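Local structure of arginase (Medicago truncatula, 6VSS) at the interface of chains A and B. The protein hydrolyses L-arginine to urea and L-ornithine with two manganese ions per subunit, and also converts agmatine to putrescine and urea. Coordinates in Å, arbitrary orientation; residue numbers count along the deposited sequence, not the author numbering. Chains: chain A/B, Arginase.

Contacts 1 and 2 are neighbouring patches of one subunit interface of the homohexamer, their C-alpha centres about 10 Å apart. Chain A supplies both from the loop after the 3-10 helix 270-272: A:Pro275 belongs to contact 1, A:Asp274 and A:Ser276 to contact 2. The stretch with A:His284 and A:Gly287 likewise serves both. Chain B brings the start of helix 323-339 to contact 1, and B:Ser276, B:Ile277 and the start of helix 291-300 to contact 2, where both chains thus use the same loop. Asp269 and Asp271, manganese ligands, shortly precede it, so this interface may help to hold the metal-binding segment.

Contact 1: the interface of chains A and B. Residues chain A 275, 284, 317; chain B 321, 323, 326.
A:His284 meets B:Asp321, B:Ile323 and B:Leu326 at a subunit interface of the arginase homohexamer, a mixed patch of loop against helix start that helps hold neighbouring subunits together. It illustrates how one histidine can serve an interface twice, with its CB packed against two methyl groups and its ring directed at polar groups and water.

The root comes first. CB of A:His284 lies 3.6 Å from the methyl CD1 of B:Leu326, and the CD1 methyl of B:Ile323 touches the same carbon. That isoleucine methyl also reaches A:Pro275, 3.8 Å from its CB, and so touches both proline and histidine. With CG1 anti to the backbone N (chi1 -167°), B:Ile323 extends the longer branch of its side chain to this point, crossing the histidine at about a right angle.

Farther out, CE1 of the imidazole approaches the carboxylate of B:Asp321, 3.5 Å from OD2. Ring and carboxylate planes stand 78° apart, so the two groups meet steeply turned rather than stacked; any charge attraction would depend on the histidine's protonation.

Waters add polar links across the boundary. Water 2 lies in the ring plane at the imidazole edge, 2.7 Å from ND1 of A:His284, and also contacts the backbone O of B:Asp321 at 3.0 Å. A longer, weak link joins this water to NH2 of A:Arg317. Water 1 lies between the backbone O of A:Arg317 and carboxylate OD2 of B:Asp321, 2.5 Å from the latter, bringing a second polar link across the boundary. The A:Arg317 guanidinium, its plane 50° from that of the carboxylate, adds opposite charge nearby without touching it, which may favour the ionised aspartate.

Together the hydrocarbon contacts and water bridges register the A:His284 loop against the start of B's helix 323-339, contributing to the hexameric assembly.

Contact 2: the interface of chains A and B. Residues chain A 274, 276, 287; chain B 276-277, 291.
B:Ile277 sets its CD1 methyl against the carboxylate OD2 of A:Asp274 where two arginase subunits meet, a loop-to-loop patch of the homohexamer flanked by the start of a helix. The principle on show is that an interface surface may be shaped by polar bonds made entirely within one partner.

Those internal hydrogen bonds centre on the carboxylate of A:Asp274. Its OD2 accepts from the hydroxyl OG of A:Ser276 at 2.7 Å and from the backbone N of the same serine at 3.0 Å, the latter bond fairly straight at 164°. Both donors use the anti side of this oxygen but lie out of the carboxylate plane, approaching from opposite faces. OD1 receives the backbone N of A:Gly287 at 2.9 Å, nearly in line with its C-O bond though bent at the hydrogen (130°). One side chain thereby ties together two stretches of the chain A interface. With an alanine at A:Asp274 the carboxylate is gone, and the hydroxyl and amide of A:Ser276 and the amide of A:Gly287, left without this acceptor, would probably let the two segments shift against chain B.

Across the boundary these residues meet by van der Waals contact. The B:Ile277 methyl CD1 lies 3.7 Å from OD2 of A:Asp274, the two side chains crossing at about a right angle; its approach to A:Ser276 is modelled too close and is doubtful in detail. The A:Gly287 backbone lies off one face of the B:Phe291 ring, at the CG-CD2 rim, with CD2 3.9 Å from the glycine CA. CG anti to the backbone N in B:Phe291 (chi1 -167°) turns this rim to the glycine, and its CB lies 3.9 Å from the A:Gly287 N that bonds to OD1 of A:Asp274.

Contact 1: the interface of chains A and B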
loop_
_atom_site.group_PDB
_atom_site.type_symbol
_atom_site.label_atom_id
_atom_site.label_comp_id
_atom_site.label_asym_id
_atom_site.label_seq_id
_atom_site.Cartn_x
_atom_site.Cartn_y
_atom_site.Cartn_z
ATOM N N PRO A 275 -11.802 -12.738 1.048
ATOM C CA PRO A 275 -11.114 -11.447 0.933
ATOM C C PRO A 275 -9.628 -11.520 0.553
ATOM O O PRO A 275 -9.162 -10.609 -0.060
ATOM C CB PRO A 275 -11.245 -10.838 2.335
ATOM C CG PRO A 275 -12.385 -11.545 2.967
ATOM C CD PRO A 275 -12.533 -12.886 2.309
ATOM N N HIS A 284 -15.813 -7.047 3.351
ATOM C CA HIS A 284 -14.870 -8.155 3.628
ATOM C C HIS A 284 -15.563 -9.107 4.597
ATOM O O HIS A 284 -15.947 -8.673 5.677
ATOM C CB HIS A 284 -13.532 -7.623 4.115
ATOM C CG HIS A 284 -12.750 -6.909 3.067
ATOM N ND1 HIS A 284 -11.871 -5.910 3.374
ATOM C CD2 HIS A 284 -12.628 -7.110 1.738
ATOM C CE1 HIS A 284 -11.258 -5.496 2.271
ATOM N NE2 HIS A 284 -11.708 -6.208 1.257
ATOM N N ARG A 317 -11.035 -0.217 -3.373
ATOM C CA ARG A 317 -10.592 -1.075 -2.247
ATOM C C ARG A 317 -9.722 -2.209 -2.777
ATOM O O ARG A 317 -9.329 -3.047 -2.000
ATOM C CB ARG A 317 -11.783 -1.646 -1.487
ATOM C CG ARG A 317 -12.792 -0.603 -1.055
ATOM C CD ARG A 317 -12.788 -0.463 0.436
ATOM N NE ARG A 317 -13.079 -1.738 0.997
ATOM C CZ ARG A 317 -12.902 -2.066 2.255
ATOM N NH1 ARG A 317 -12.424 -1.197 3.114
ATOM N NH2 ARG A 317 -13.208 -3.275 2.652
ATOM N N ASP B 321 -6.604 -1.656 4.444
ATOM C CA ASP B 321 -8.040 -1.926 4.720
ATOM C C ASP B 321 -8.253 -2.602 6.086
ATOM O O ASP B 321 -9.366 -2.772 6.440
ATOM C CB ASP B 321 -8.655 -2.770 3.604
ATOM C CG ASP B 321 -7.888 -4.048 3.301
ATOM O OD1 ASP B 321 -7.300 -4.612 4.206
ATOM O OD2 ASP B 321 -7.940 -4.497 2.180
ATOM N N ILE B 323 -7.665 -5.749 6.962
ATOM C CA ILE B 323 -8.242 -7.117 6.802
ATOM C C ILE B 323 -7.951 -7.989 8.036
ATOM O O ILE B 323 -8.842 -8.648 8.491
ATOM C CB ILE B 323 -7.809 -7.774 5.472
ATOM C CG1 ILE B 323 -8.624 -9.022 5.147
ATOM C CG2 ILE B 323 -6.323 -8.037 5.390
ATOM C CD1 ILE B 323 -10.102 -8.864 5.332
ATOM N N LEU B 326 -10.317 -7.550 10.976
ATOM C CA LEU B 326 -11.585 -8.268 10.680
ATOM C C LEU B 326 -11.391 -9.768 10.919
ATOM O O LEU B 326 -12.271 -10.374 11.549
ATOM C CB LEU B 326 -11.980 -7.991 9.227
ATOM C CG LEU B 326 -12.757 -6.697 9.004
ATOM C CD1 LEU B 326 -13.130 -6.531 7.540
ATOM C CD2 LEU B 326 -13.999 -6.661 9.878
HETATM O O HOH W 1 -9.365 -3.334 0.426
HETATM O O HOH W 2 -11.774 -4.329 5.570
#

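Contact 2: the interface of chains A and B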
loop_
_atom_site.group_PDB
_atom_site.type_symbol
_atom_site.label_atom_id
_atom_site.label_comp_id
_atom_site.label_asym_id
_atom_site.label_seq_id
_atom_site.Cartn_x
_atom_site.Cartn_y
_atom_site.Cartn_z
ATOM N N ASP A 274 -13.359 -15.339 -0.852
ATOM C CA ASP A 274 -12.542 -14.978 0.332
ATOM C C ASP A 274 -11.807 -13.651 0.059
ATOM O O ASP A 274 -11.340 -13.381 -1.046
ATOM C CB ASP A 274 -11.534 -16.036 0.713
ATOM C CG ASP A 274 -11.040 -15.771 2.115
ATOM O OD1 ASP A 274 -11.744 -16.183 3.055
ATOM O OD2 ASP A 274 -10.029 -15.112 2.249
ATOM N N SER A 276 -8.970 -12.635 0.843
ATOM C CA SER A 276 -7.562 -12.925 0.462
ATOM C C SER A 276 -7.465 -12.924 -1.052
ATOM O O SER A 276 -6.475 -12.468 -1.578
ATOM C CB SER A 276 -7.070 -14.218 1.068
ATOM O OG SER A 276 -7.890 -15.302 0.639
ATOM N N GLY A 287 -13.361 -16.235 5.433
ATOM C CA GLY A 287 -13.880 -17.610 5.306
ATOM C C GLY A 287 -14.809 -17.762 4.126
ATOM O O GLY A 287 -15.807 -18.470 4.315
ATOM N N SER B 276 -1.493 -15.077 3.575
ATOM C CA SER B 276 -2.373 -14.531 2.507
ATOM C C SER B 276 -3.702 -14.072 3.134
ATOM O O SER B 276 -4.432 -13.275 2.497
ATOM C CB SER B 276 -2.645 -15.561 1.464
ATOM O OG SER B 276 -3.232 -16.731 2.060
ATOM N N ILE B 277 -4.080 -14.711 4.247
ATOM C CA ILE B 277 -5.347 -14.480 5.001
ATOM C C ILE B 277 -5.097 -13.459 6.129
ATOM O O ILE B 277 -5.948 -12.561 6.382
ATOM C CB ILE B 277 -5.873 -15.836 5.554
ATOM C CG1 ILE B 277 -6.043 -16.926 4.490
ATOM C CG2 ILE B 277 -7.174 -15.671 6.278
ATOM C CD1 ILE B 277 -6.728 -16.420 3.263
ATOM N N PHE B 291 -9.014 -19.852 6.882
ATOM C CA PHE B 291 -9.913 -19.314 7.919
ATOM C C PHE B 291 -10.923 -20.397 8.367
ATOM O O PHE B 291 -11.101 -20.642 9.587
ATOM C CB PHE B 291 -10.587 -18.022 7.450
ATOM C CG PHE B 291 -11.250 -17.323 8.605
ATOM C CD1 PHE B 291 -10.548 -16.432 9.399
ATOM C CD2 PHE B 291 -12.558 -17.614 8.966
ATOM C CE1 PHE B 291 -11.140 -15.799 10.493
ATOM C CE2 PHE B 291 -13.150 -16.983 10.061
ATOM C CZ PHE B 291 -12.439 -16.086 10.825
#